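Local coordinates for Two-component response regulator yesN (Fusobacterium nucleatum, PDB 3LSG), which probably binds specific DNA sequences as a transcription factor of a two-component system, this chain being its C-terminal AraC-type helix-turn-helix domain, at residues A[59-62]-A[63-67]; A[94-98]-A[99-103]. All coordinates share one frame; numbering follows the deposited sequence.

Contact 1 (A[59-62]-A[63-67]); sequences KAKL and LLLTT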
loop_
_atom_site.group_PDB
_atom_site.type_symbol
_atom_site.label_atom_id
_atom_site.label_comp_id
_atom_site.label_asym_id
_atom_site.label_seq_id
_atom_site.Cartn_x
_atom_site.Cartn_y
_atom_site.Cartn_z
ATOM N N LYS A 59 -11.509 -4.932 11.221
ATOM C CA LYS A 59 -11.827 -3.833 12.124
ATOM C C LYS A 59 -12.811 -2.863 11.448
ATOM O O LYS A 59 -13.725 -2.365 12.084
ATOM C CB LYS A 59 -10.556 -3.107 12.563
ATOM C CG LYS A 59 -10.753 -1.982 13.576
ATOM C CD LYS A 59 -11.539 -2.452 14.795
ATOM C CE LYS A 59 -11.372 -1.483 15.978
ATOM N NZ LYS A 59 -12.095 -1.945 17.196
ATOM N N ALA A 60 -12.647 -2.632 10.148
ATOM C CA ALA A 60 -13.554 -1.748 9.428
ATOM C C ALA A 60 -14.968 -2.313 9.496
ATOM O O ALA A 60 -15.930 -1.595 9.777
ATOM C CB ALA A 60 -13.111 -1.598 7.995
ATOM N N LYS A 61 -15.081 -3.614 9.245
ATOM C CA LYS A 61 -16.354 -4.317 9.359
ATOM C C LYS A 61 -16.997 -4.082 10.722
ATOM O O LYS A 61 -18.166 -3.722 10.823
ATOM C CB LYS A 61 -16.146 -5.819 9.137
ATOM C CG LYS A 61 -17.403 -6.658 9.383
ATOM C CD LYS A 61 -17.153 -8.142 9.134
ATOM C CE LYS A 61 -18.233 -9.001 9.780
ATOM N NZ LYS A 61 -18.043 -10.444 9.450
ATOM N N LEU A 62 -16.216 -4.280 11.772
ATOM C CA LEU A 62 -16.697 -4.108 13.134
ATOM C C LEU A 62 -17.251 -2.696 13.358
ATOM O O LEU A 62 -18.360 -2.523 13.862
ATOM C CB LEU A 62 -15.575 -4.440 14.130
ATOM C CG LEU A 62 -15.845 -4.291 15.622
ATOM C CD1 LEU A 62 -17.128 -5.019 16.022
ATOM C CD2 LEU A 62 -14.660 -4.792 16.454
ATOM N N LEU A 63 -16.490 -1.688 12.970
ATOM C CA LEU A 63 -16.927 -0.306 13.157
ATOM C C LEU A 63 -18.176 0.045 12.340
ATOM O O LEU A 63 -19.072 0.751 12.817
ATOM C CB LEU A 63 -15.788 0.646 12.804
ATOM C CG LEU A 63 -14.555 0.554 13.706
ATOM C CD1 LEU A 63 -13.431 1.398 13.140
ATOM C CD2 LEU A 63 -14.876 1.006 15.121
ATOM N N LEU A 64 -18.233 -0.431 11.102
ATOM C CA LEU A 64 -19.411 -0.198 10.270
ATOM C C LEU A 64 -20.695 -0.731 10.901
ATOM O O LEU A 64 -21.728 -0.094 10.826
ATOM C CB LEU A 64 -19.239 -0.850 8.916
ATOM C CG LEU A 64 -18.228 -0.152 8.026
ATOM C CD1 LEU A 64 -17.873 -1.057 6.880
ATOM C CD2 LEU A 64 -18.824 1.168 7.523
ATOM N N LEU A 65 -20.615 -1.898 11.525
ATOM C CA LEU A 65 -21.795 -2.556 12.072
ATOM C C LEU A 65 -22.140 -2.089 13.481
ATOM O O LEU A 65 -23.274 -2.248 13.928
ATOM C CB LEU A 65 -21.613 -4.078 12.058
ATOM C CG LEU A 65 -21.492 -4.717 10.673
ATOM C CD1 LEU A 65 -21.206 -6.208 10.791
ATOM C CD2 LEU A 65 -22.753 -4.488 9.849
ATOM N N THR A 66 -21.175 -1.505 14.185
ATOM C CA THR A 66 -21.406 -1.178 15.587
ATOM C C THR A 66 -21.437 0.318 15.877
ATOM O O THR A 66 -21.752 0.722 16.994
ATOM C CB THR A 66 -20.375 -1.850 16.508
ATOM O OG1 THR A 66 -19.056 -1.476 16.098
ATOM C CG2 THR A 66 -20.511 -3.372 16.444
ATOM N N THR A 67 -21.111 1.139 14.883
ATOM C CA THR A 67 -21.079 2.586 15.088
ATOM C C THR A 67 -21.754 3.342 13.955
ATOM O O THR A 67 -22.181 2.751 12.962
ATOM C CB THR A 67 -19.637 3.121 15.181
ATOM O OG1 THR A 67 -19.070 3.201 13.868
ATOM C CG2 THR A 67 -18.765 2.230 16.062
#
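Leu62 and Thr66 meet one turn apart at the C-terminal end of helix 48-66, the long helix that runs between the two halves of this AraC-type domain. Backbone bonds come first. Leu63 N donates to Lys59 O at 3.0 Å and Leu64 N to Ala60 O at 2.9 Å, both nearly straight at the hydrogen; Leu65 N continues the pattern to Lys61 O at 3.1 Å. In the last turn the ladder slackens: Thr66 N and Leu65 N both make weak bonds to Leu62 O.

Threonine hydroxyls reinforce this last turn. With chi1 at 56°, OG1 of Thr66 sits between its own backbone N and carbonyl carbon and turns back to Leu62 O, 2.6 Å away, arriving from above the carbonyl plane. Thr67, the first residue to leave helical geometry, repeats the device: its OG1 donates to Leu63 O at 2.7 Å, while its N reaches the same oxygen from the opposite face. Thr67 OG1 also accepts from the backbone N of Leu69.

Apolar contacts run along the outside. Leu62 CD1 rests on Thr66 CG2 at 3.8 Å, and Leu65 CD1 lies against CG in the aliphatic part of Lys61 at 4.1 Å. On the buried flank, Ala60, Leu63 and Leu64 pack against Ile74 of helix 71-77, and Ala60 and Leu64 also touch Phe90 of helix 83-94.

Side-chain hydroxyls therefore supplement backbone donors where the helical pattern weakens, gripping two carbonyl oxygens of the final turn while Leu63 and Leu64 anchor that turn to the core.

Contact 2 (A[94-98]-A[99-103]); sequences YQITP and KQYRE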
loop_
_atom_site.group_PDB
_atom_site.type_symbol
_atom_site.label_atom_id
_atom_site.label_comp_id
_atom_site.label_asym_id
_atom_site.label_seq_id
_atom_site.Cartn_x
_atom_site.Cartn_y
_atom_site.Cartn_z
ATOM N N TYR A 94 -14.537 -7.059 0.357
ATOM C CA TYR A 94 -15.886 -7.534 0.668
ATOM C C TYR A 94 -16.827 -7.556 -0.544
ATOM O O TYR A 94 -17.980 -7.985 -0.436
ATOM C CB TYR A 94 -16.479 -6.695 1.802
ATOM C CG TYR A 94 -15.826 -6.943 3.150
ATOM C CD1 TYR A 94 -15.987 -8.174 3.808
ATOM C CD2 TYR A 94 -15.064 -5.958 3.774
ATOM C CE1 TYR A 94 -15.411 -8.406 5.052
ATOM C CE2 TYR A 94 -14.478 -6.185 5.022
ATOM C CZ TYR A 94 -14.656 -7.400 5.655
ATOM O OH TYR A 94 -14.068 -7.623 6.883
ATOM N N GLN A 95 -16.327 -7.091 -1.690
ATOM C CA GLN A 95 -17.105 -7.023 -2.924
ATOM C C GLN A 95 -18.242 -5.984 -2.932
ATOM O O GLN A 95 -18.924 -5.830 -3.944
ATOM C CB GLN A 95 -17.611 -8.420 -3.313
ATOM C CG GLN A 95 -16.453 -9.463 -3.419
ATOM C CD GLN A 95 -16.926 -10.823 -3.947
ATOM O OE1 GLN A 95 -18.131 -11.083 -4.058
ATOM N NE2 GLN A 95 -15.974 -11.694 -4.274
ATOM N N ILE A 96 -18.449 -5.282 -1.813
ATOM C CA ILE A 96 -19.365 -4.130 -1.781
ATOM C C ILE A 96 -18.701 -2.964 -1.023
ATOM O O ILE A 96 -17.679 -3.157 -0.380
ATOM C CB ILE A 96 -20.728 -4.462 -1.128
ATOM C CG1 ILE A 96 -20.540 -4.899 0.330
ATOM C CG2 ILE A 96 -21.508 -5.528 -1.951
ATOM C CD1 ILE A 96 -21.867 -5.318 1.022
ATOM N N THR A 97 -19.284 -1.768 -1.104
ATOM C CA THR A 97 -18.695 -0.592 -0.459
ATOM C C THR A 97 -19.031 -0.564 1.033
ATOM O O THR A 97 -19.931 -1.279 1.487
ATOM C CB THR A 97 -19.218 0.717 -1.090
ATOM O OG1 THR A 97 -20.615 0.826 -0.824
ATOM C CG2 THR A 97 -19.013 0.712 -2.608
ATOM N N PRO A 98 -18.304 0.261 1.805
ATOM C CA PRO A 98 -18.629 0.419 3.221
ATOM C C PRO A 98 -20.063 0.875 3.431
ATOM O O PRO A 98 -20.751 0.321 4.279
ATOM C CB PRO A 98 -17.639 1.495 3.678
ATOM C CG PRO A 98 -16.419 1.213 2.842
ATOM C CD PRO A 98 -16.968 0.812 1.481
ATOM N N LYS A 99 -20.521 1.847 2.652
ATOM C CA LYS A 99 -21.907 2.286 2.774
ATOM C C LYS A 99 -22.821 1.107 2.519
ATOM O O LYS A 99 -23.767 0.865 3.274
ATOM C CB LYS A 99 -22.212 3.393 1.758
ATOM C CG LYS A 99 -23.376 4.300 2.122
ATOM C CD LYS A 99 -24.622 3.530 2.522
ATOM C CE LYS A 99 -24.802 3.501 4.046
ATOM N NZ LYS A 99 -25.992 2.705 4.473
ATOM N N GLN A 100 -22.558 0.370 1.443
ATOM C CA GLN A 100 -23.461 -0.723 1.064
ATOM C C GLN A 100 -23.441 -1.784 2.163
ATOM O O GLN A 100 -24.441 -2.458 2.431
ATOM C CB GLN A 100 -23.049 -1.333 -0.291
ATOM C CG GLN A 100 -23.318 -0.413 -1.487
ATOM C CD GLN A 100 -22.607 -0.850 -2.790
ATOM O OE1 GLN A 100 -21.659 -1.627 -2.771
ATOM N NE2 GLN A 100 -23.077 -0.337 -3.917
ATOM N N TYR A 101 -22.293 -1.910 2.814
ATOM C CA TYR A 101 -22.133 -2.907 3.865
ATOM C C TYR A 101 -23.094 -2.638 5.026
ATOM O O TYR A 101 -23.507 -3.560 5.732
ATOM C CB TYR A 101 -20.685 -2.915 4.372
ATOM C CG TYR A 101 -20.327 -4.202 5.044
ATOM C CD1 TYR A 101 -19.877 -5.295 4.295
ATOM C CD2 TYR A 101 -20.459 -4.354 6.417
ATOM C CE1 TYR A 101 -19.559 -6.494 4.899
ATOM C CE2 TYR A 101 -20.148 -5.558 7.037
ATOM C CZ TYR A 101 -19.695 -6.625 6.270
ATOM O OH TYR A 101 -19.373 -7.824 6.863
ATOM N N ARG A 102 -23.451 -1.372 5.213
ATOM C CA ARG A 102 -24.406 -0.980 6.249
ATOM C C ARG A 102 -25.861 -1.124 5.807
ATOM O O ARG A 102 -26.770 -0.934 6.601
ATOM C CB ARG A 102 -24.167 0.477 6.661
ATOM C CG ARG A 102 -22.925 0.683 7.477
ATOM C CD ARG A 102 -22.592 2.156 7.673
ATOM N NE ARG A 102 -22.069 2.377 9.023
ATOM C CZ ARG A 102 -21.221 3.343 9.361
ATOM N NH1 ARG A 102 -20.771 4.196 8.451
ATOM N NH2 ARG A 102 -20.811 3.445 10.613
ATOM N N GLU A 103 -26.091 -1.439 4.541
ATOM C CA GLU A 103 -27.459 -1.479 4.017
ATOM C C GLU A 103 -28.208 -2.764 4.381
ATOM O O GLU A 103 -27.624 -3.711 4.903
ATOM C CB GLU A 103 -27.460 -1.255 2.501
ATOM C CG GLU A 103 -27.079 0.174 2.123
ATOM C CD GLU A 103 -26.827 0.359 0.643
ATOM O OE1 GLU A 103 -26.858 -0.637 -0.103
ATOM O OE2 GLU A 103 -26.595 1.509 0.222
ATOM O OXT GLU A 103 -29.423 -2.885 4.178
#
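A capping box starts the short C-terminal helix 98-101 of the helix-turn-helix domain, with Thr97 at the N-cap and Gln100 three residues on. The two exchange bonds: Gln100 N donates to Thr97 OG1 at 3.0 Å, and Thr97 N donates to Gln100 OE1 at 2.9 Å. The second bond is almost straight at the hydrogen (172°), although the donor is tilted from the plane of the side-chain amide. The threonine hydroxyl, held between its backbone N and carbonyl carbon at chi1 65°, faces the opening turn, while the glutamine chain, extended beyond CG, carries its amide back beside Thr97. OE1 also packs against Ile96 CB.

Pro98 occupies the first helical position, where its lack of an N-H costs no helical bond; its ring is buried among Phe86, Ile87 and Phe90 of helix 83-94 and Leu64 of helix 48-66. Along the same turn, Tyr101 N donates to Thr97 O at 2.8 Å, and Arg102 N makes a weak bond to Pro98 O. The arginine's guanidinium group turns away from these two segments, and its NH1 bonds to the carbonyl oxygen of Leu69.

Aromatic packing closes the bend after helix 83-94. CE1 at the edge of Tyr101 lies over one face of Tyr94, 4.1 Å from CD1 of that ring, in an edge-to-face pair with planes inclined at 52°. Phe90 meets both rings. Ile96 joins from the loop, its side chain crossing that of Tyr101 at about a right angle, and its CD1 methyl lies 3.8 Å from Tyr101 CD1.

From the N terminus, the chain first reaches contact 1 at the end of helix 48-66, then passes through helices 71-77 and 83-94 before contact 2 turns it into helix 98-101. The contacts are in series, neither nesting nor crossing, and each closes only a local turn: one finishes a long helix, the other begins a short one. The centres of contact 1 and contact 2 lie about 11 Å apart. Arg102 probably bonds through NH2 to Thr67 O at 2.8 Å and through NE to Leu64 O, tying the C-terminal end of the chain to the exit of helix 48-66. Lys61 CD packs against Tyr101 OH, joining helix 48-66 to helix 98-101.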